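Local coordinates for DyP (Bjerkandera adusta, PDB 3MM3), which probably works as a heme-dependent peroxidase of the dye-decolorizing (DyP-type) family, captured here with cyanide bound, at residues A[291-296]-A[308-313]. The protein carries 1 engineered substitution. Residues are numbered along the deposited sequence; the frame is centred on the assembly and turned at random.
With HEM (protoporphyrin IX containing Fe), chain B.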
ATOM      1  N   PHE A 291     -19.425   3.388   5.766  1.00  7.71           N
ATOM      2  CA  PHE A 291     -20.171   2.353   5.064  1.00  7.24           C
ATOM      3  C   PHE A 291     -19.589   1.009   5.458  1.00  7.41           C
ATOM      4  O   PHE A 291     -18.436   0.930   5.910  1.00  7.22           O
ATOM      5  CB  PHE A 291     -20.114   2.562   3.533  1.00  7.41           C
ATOM      6  CG  PHE A 291     -18.730   2.397   2.935  1.00  7.23           C
ATOM      7  CD1 PHE A 291     -18.318   1.167   2.417  1.00  6.36           C
ATOM      8  CD2 PHE A 291     -17.840   3.463   2.912  1.00  7.40           C
ATOM      9  CE1 PHE A 291     -17.045   1.015   1.870  1.00  7.07           C
ATOM     10  CE2 PHE A 291     -16.557   3.316   2.379  1.00  7.53           C
ATOM     11  CZ  PHE A 291     -16.161   2.094   1.853  1.00  7.73           C
ATOM     12  N   ASP A 292     -20.371  -0.045   5.290  1.00  7.79           N
ATOM     13  CA  ASP A 292     -19.902  -1.374   5.675  1.00  7.87           C
ATOM     14  C   ASP A 292     -20.436  -2.523   4.824  1.00  7.94           C
ATOM     15  O   ASP A 292     -20.288  -3.682   5.199  1.00  7.98           O
ATOM     16  CB  ASP A 292     -20.185  -1.633   7.169  1.00  8.68           C
ATOM     17  CG  ASP A 292     -21.658  -1.614   7.508  1.00 10.38           C
ATOM     18  OD1 ASP A 292     -22.502  -1.542   6.595  1.00 10.47           O
ATOM     19  OD2 ASP A 292     -21.971  -1.682   8.718  1.00 13.62           O
ATOM     20  N   TYR A 293     -21.051  -2.184   3.687  1.00  7.59           N
ATOM     21  CA  TYR A 293     -21.681  -3.151   2.763  1.00  7.96           C
ATOM     22  C   TYR A 293     -22.946  -3.817   3.289  1.00  8.16           C
ATOM     23  O   TYR A 293     -23.514  -4.667   2.601  1.00  8.35           O
ATOM     24  CB  TYR A 293     -20.699  -4.224   2.235  1.00  7.88           C
ATOM     25  CG  TYR A 293     -19.437  -3.623   1.683  1.00  7.70           C
ATOM     26  CD1 TYR A 293     -19.483  -2.748   0.598  1.00  7.15           C
ATOM     27  CD2 TYR A 293     -18.202  -3.880   2.278  1.00  7.85           C
ATOM     28  CE1 TYR A 293     -18.328  -2.155   0.114  1.00  7.37           C
ATOM     29  CE2 TYR A 293     -17.033  -3.307   1.784  1.00  6.70           C
ATOM     30  CZ  TYR A 293     -17.108  -2.438   0.707  1.00  7.21           C
ATOM     31  OH  TYR A 293     -15.977  -1.834   0.210  1.00  7.26           O
ATOM     32  N   SER A 294     -23.396  -3.428   4.485  1.00  9.02           N
ATOM     33  CA  SER A 294     -24.544  -4.099   5.119  1.00  9.69           C
ATOM     34  C   SER A 294     -25.834  -3.989   4.315  1.00 10.51           C
ATOM     35  O   SER A 294     -26.729  -4.826   4.469  1.00 11.10           O
ATOM     36  CB  SER A 294     -24.778  -3.600   6.548  1.00  9.73           C
ATOM     37  OG  SER A 294     -25.126  -2.235   6.555  1.00 11.13           O
ATOM     38  N   ASP A 295     -25.923  -2.980   3.451  1.00 10.30           N
ATOM     39  CA  ASP A 295     -27.102  -2.828   2.590  1.00 10.85           C
ATOM     40  C   ASP A 295     -26.921  -3.459   1.206  1.00 10.51           C
ATOM     41  O   ASP A 295     -27.758  -3.261   0.325  1.00 10.23           O
ATOM     42  CB  ASP A 295     -27.498  -1.356   2.478  1.00 12.34           C
ATOM     43  CG  ASP A 295     -28.081  -0.802   3.781  1.00 14.69           C
ATOM     44  OD1 ASP A 295     -28.360  -1.588   4.721  1.00 17.82           O
ATOM     45  OD2 ASP A 295     -28.260   0.433   3.864  1.00 20.06           O
ATOM     46  N   THR A 296     -25.843  -4.222   1.018  1.00  9.31           N
ATOM     47  CA  THR A 296     -25.543  -4.845  -0.274  1.00  9.48           C
ATOM     48  C   THR A 296     -24.807  -6.161  -0.078  1.00  9.27           C
ATOM     49  O   THR A 296     -23.982  -6.564  -0.893  1.00  9.11           O
ATOM     50  CB  THR A 296     -24.793  -3.864  -1.234  1.00  8.66           C
ATOM     51  OG1 THR A 296     -24.768  -4.389  -2.574  1.00  9.21           O
ATOM     52  CG2 THR A 296     -23.370  -3.543  -0.747  1.00  9.37           C
ATOM     53  N   HIS A 308     -12.182  -3.756  -5.678  1.00  6.73           N
ATOM     54  CA  HIS A 308     -10.893  -3.655  -4.980  1.00  6.44           C
ATOM     55  C   HIS A 308     -11.030  -3.427  -3.476  1.00  6.12           C
ATOM     56  O   HIS A 308     -10.512  -4.217  -2.681  1.00  6.19           O
ATOM     57  CB  HIS A 308     -10.029  -2.561  -5.621  1.00  6.12           C
ATOM     58  CG  HIS A 308      -8.669  -2.408  -5.002  1.00  5.71           C
ATOM     59  ND1 HIS A 308      -7.670  -3.348  -5.162  1.00  6.19           N
ATOM     60  CD2 HIS A 308      -8.138  -1.417  -4.246  1.00  5.86           C
ATOM     61  CE1 HIS A 308      -6.587  -2.945  -4.516  1.00  6.29           C
ATOM     62  NE2 HIS A 308      -6.835  -1.767  -3.966  1.00  6.27           N
ATOM     63  N   VAL A 309     -11.718  -2.359  -3.073  1.00  5.87           N
ATOM     64  CA  VAL A 309     -11.749  -2.031  -1.641  1.00  6.77           C
ATOM     65  C   VAL A 309     -12.536  -3.050  -0.825  1.00  6.46           C
ATOM     66  O   VAL A 309     -12.233  -3.285   0.348  1.00  6.69           O
ATOM     67  CB  VAL A 309     -12.237  -0.582  -1.354  1.00  6.91           C
ATOM     68  CG1 VAL A 309     -11.300   0.425  -2.015  1.00  7.76           C
ATOM     69  CG2 VAL A 309     -13.676  -0.347  -1.805  1.00  7.24           C
ATOM     70  N   ARG A 310     -13.527  -3.666  -1.455  1.00  6.63           N
ATOM     71  CA  ARG A 310     -14.353  -4.671  -0.800  1.00  6.52           C
ATOM     72  C   ARG A 310     -13.593  -5.976  -0.604  1.00  6.78           C
ATOM     73  O   ARG A 310     -13.759  -6.652   0.408  1.00  6.94           O
ATOM     74  CB  ARG A 310     -15.637  -4.901  -1.592  1.00  7.11           C
ATOM     75  CG  ARG A 310     -16.625  -5.824  -0.912  1.00  7.25           C
ATOM     76  CD  ARG A 310     -17.967  -5.737  -1.613  1.00  8.95           C
ATOM     77  NE  ARG A 310     -18.996  -6.474  -0.884  1.00  8.35           N
ATOM     78  CZ  ARG A 310     -20.289  -6.478  -1.193  1.00  8.99           C
ATOM     79  NH1 ARG A 310     -20.734  -5.801  -2.252  1.00  9.37           N
ATOM     80  NH2 ARG A 310     -21.139  -7.160  -0.440  1.00  8.68           N
ATOM     81  N   LYS A 311     -12.750  -6.319  -1.567  1.00  6.34           N
ATOM     82  CA  LYS A 311     -11.880  -7.482  -1.437  1.00  6.56           C
ATOM     83  C   LYS A 311     -10.807  -7.293  -0.369  1.00  6.89           C
ATOM     84  O   LYS A 311     -10.479  -8.229   0.352  1.00  7.58           O
ATOM     85  CB  LYS A 311     -11.216  -7.790  -2.773  1.00  6.49           C
ATOM     86  CG  LYS A 311     -12.163  -8.429  -3.788  1.00  6.98           C
ATOM     87  CD  LYS A 311     -12.291  -9.941  -3.580  1.00  7.38           C
ATOM     88  CE  LYS A 311     -12.363 -10.635  -4.932  1.00  7.89           C
ATOM     89  NZ  LYS A 311     -12.291 -12.122  -4.801  1.00  8.51           N
ATOM     90  N   THR A 312     -10.243  -6.094  -0.275  1.00  6.96           N
ATOM     91  CA  THR A 312      -9.098  -5.894   0.607  1.00  7.43           C
ATOM     92  C   THR A 312      -9.528  -5.492   2.022  1.00  7.39           C
ATOM     93  O   THR A 312      -8.762  -5.667   2.971  1.00  7.82           O
ATOM     94  CB  THR A 312      -8.098  -4.884   0.036  1.00  7.12           C
ATOM     95  OG1 THR A 312      -8.775  -3.636  -0.152  1.00  7.68           O
ATOM     96  CG2 THR A 312      -7.512  -5.359  -1.313  1.00  7.59           C
ATOM     97  N   ASN A 313     -10.748  -4.972   2.154  1.00  7.03           N
ATOM     98  CA  ASN A 313     -11.370  -4.720   3.458  1.00  6.92           C
ATOM     99  C   ASN A 313     -12.853  -5.068   3.366  1.00  6.96           C
ATOM    100  O   ASN A 313     -13.682  -4.229   2.995  1.00  7.65           O
ATOM    101  CB  ASN A 313     -11.187  -3.277   3.918  1.00  6.94           C
ATOM    102  CG  ASN A 313     -11.885  -2.991   5.243  1.00  7.73           C
ATOM    103  OD1 ASN A 313     -12.400  -3.902   5.902  1.00  9.56           O
ATOM    104  ND2 ASN A 313     -11.909  -1.712   5.638  1.00  8.93           N
TER
HETATM  105  CHA HEM B 501      -7.756   1.078  -1.289  1.00  5.18           C
HETATM  106  CHB HEM B 501      -5.725   1.671  -5.627  1.00  6.39           C
HETATM  107  CHC HEM B 501      -2.910  -2.173  -4.836  1.00  5.57           C
HETATM  108  CHD HEM B 501      -4.995  -2.859  -0.549  1.00  4.99           C
HETATM  109  C1A HEM B 501      -7.479   1.554  -2.539  1.00  5.29           C
HETATM  110  C2A HEM B 501      -8.135   2.670  -3.176  1.00  6.50           C
HETATM  111  C3A HEM B 501      -7.580   2.826  -4.380  1.00  6.13           C
HETATM  112  C4A HEM B 501      -6.545   1.836  -4.531  1.00  6.51           C
HETATM  113  CMA HEM B 501      -7.935   3.878  -5.444  1.00  7.78           C
HETATM  114  CAA HEM B 501      -9.297   3.480  -2.558  1.00  7.25           C
HETATM  115  CBA HEM B 501      -8.843   4.496  -1.505  1.00  8.60           C
HETATM  116  CGA HEM B 501      -9.052   4.001  -0.090  1.00 13.18           C
HETATM  117  O1A HEM B 501     -10.090   3.358   0.173  1.00 15.11           O
HETATM  118  O2A HEM B 501      -8.218   4.274   0.780  1.00 16.29           O
HETATM  119  C1B HEM B 501      -4.777   0.694  -5.795  1.00  6.18           C
HETATM  120  C2B HEM B 501      -3.881   0.568  -6.922  1.00  6.12           C
HETATM  121  C3B HEM B 501      -3.096  -0.491  -6.699  1.00  6.42           C
HETATM  122  C4B HEM B 501      -3.470  -1.054  -5.411  1.00  4.99           C
HETATM  123  CMB HEM B 501      -3.891   1.501  -8.148  1.00  7.64           C
HETATM  124  CAB HEM B 501      -1.974  -1.053  -7.591  1.00  7.07           C
HETATM  125  CBB HEM B 501      -1.286  -0.297  -8.456  1.00  8.60           C
HETATM  126  C1C HEM B 501      -3.271  -2.729  -3.634  1.00  5.47           C
HETATM  127  C2C HEM B 501      -2.755  -3.971  -3.094  1.00  5.72           C
HETATM  128  C3C HEM B 501      -3.353  -4.166  -1.898  1.00  6.10           C
HETATM  129  C4C HEM B 501      -4.243  -3.055  -1.672  1.00  5.42           C
HETATM  130  CMC HEM B 501      -1.692  -4.843  -3.800  1.00  7.22           C
HETATM  131  CAC HEM B 501      -3.161  -5.324  -0.897  1.00  7.04           C
HETATM  132  CBC HEM B 501      -2.935  -6.569  -1.309  1.00  6.86           C
HETATM  133  C1D HEM B 501      -5.857  -1.821  -0.334  1.00  5.38           C
HETATM  134  C2D HEM B 501      -6.561  -1.607   0.897  1.00  6.37           C
HETATM  135  C3D HEM B 501      -7.419  -0.402   0.667  1.00  6.57           C
HETATM  136  C4D HEM B 501      -7.159   0.002  -0.687  1.00  4.42           C
HETATM  137  CMD HEM B 501      -6.476  -2.404   2.210  1.00  7.57           C
HETATM  138  CAD HEM B 501      -8.370   0.219   1.688  1.00  6.91           C
HETATM  139  CBD HEM B 501      -9.639  -0.630   1.702  1.00  7.11           C
HETATM  140  CGD HEM B 501     -10.592  -0.191   2.788  1.00  7.09           C
HETATM  141  O1D HEM B 501     -11.797  -0.001   2.483  1.00  7.92           O
HETATM  142  O2D HEM B 501     -10.172  -0.035   3.958  1.00  6.86           O
HETATM  143  NA  HEM B 501      -6.505   1.082  -3.386  1.00  5.85           N
HETATM  144  NB  HEM B 501      -4.508  -0.311  -4.873  1.00  5.55           N
HETATM  145  NC  HEM B 501      -4.193  -2.208  -2.758  1.00  5.43           N
HETATM  146  ND  HEM B 501      -6.215  -0.840  -1.262  1.00  5.37           N
HETATM  147 FE   HEM B 501      -5.363  -0.592  -3.091  1.00  5.95          FE
HETATM  148  O   HOH W   1     -13.955  -1.680   2.062  1.00  7.25           O
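The guanidinium of Arg-310 lies flat on the ring of Tyr-293, a worked example of arginine-aromatic stacking, where a type I beta turn, Tyr-293 to Thr-296, packs against the short proximal heme helix 308-312 of this DyP-type peroxidase. The two side chains run past each other in opposite directions. With CG anti to the backbone N (chi1 -174°) and the chain extended as far as NE, Arg-310 reaches along one face of the phenol: CG sits over the ring, 3.9 Å from the Tyr-293 centroid in a CH-pi contact, and the guanidinium follows, its plane only 4° from that of the ring. Phe-291 approaches the opposite face of the phenol, its CD1 offset toward the rim. Beyond the ring, Arg-310 NH2 donates to Thr-296 O at 2.9 Å, close to the guanidinium plane but from above the carbonyl plane, while NE forms a salt bridge with Asp-317. Cut back to an alanine, this position would probably leave Asp-317 without this charged mate, Thr-296 O without this donor and one face of the tyrosine uncovered. On the heme side, His-308 NE2 is the axial ligand of the iron, and Asn-313 ND2 donates to the propionate atom O2D. Tyr-293 OH packs 3.4 Å from Val-309 CG2 and hydrogen-bonds a water at 2.7 Å, which is also hydrogen-bonded to Asn-313 O and to heme propionate oxygen O1D.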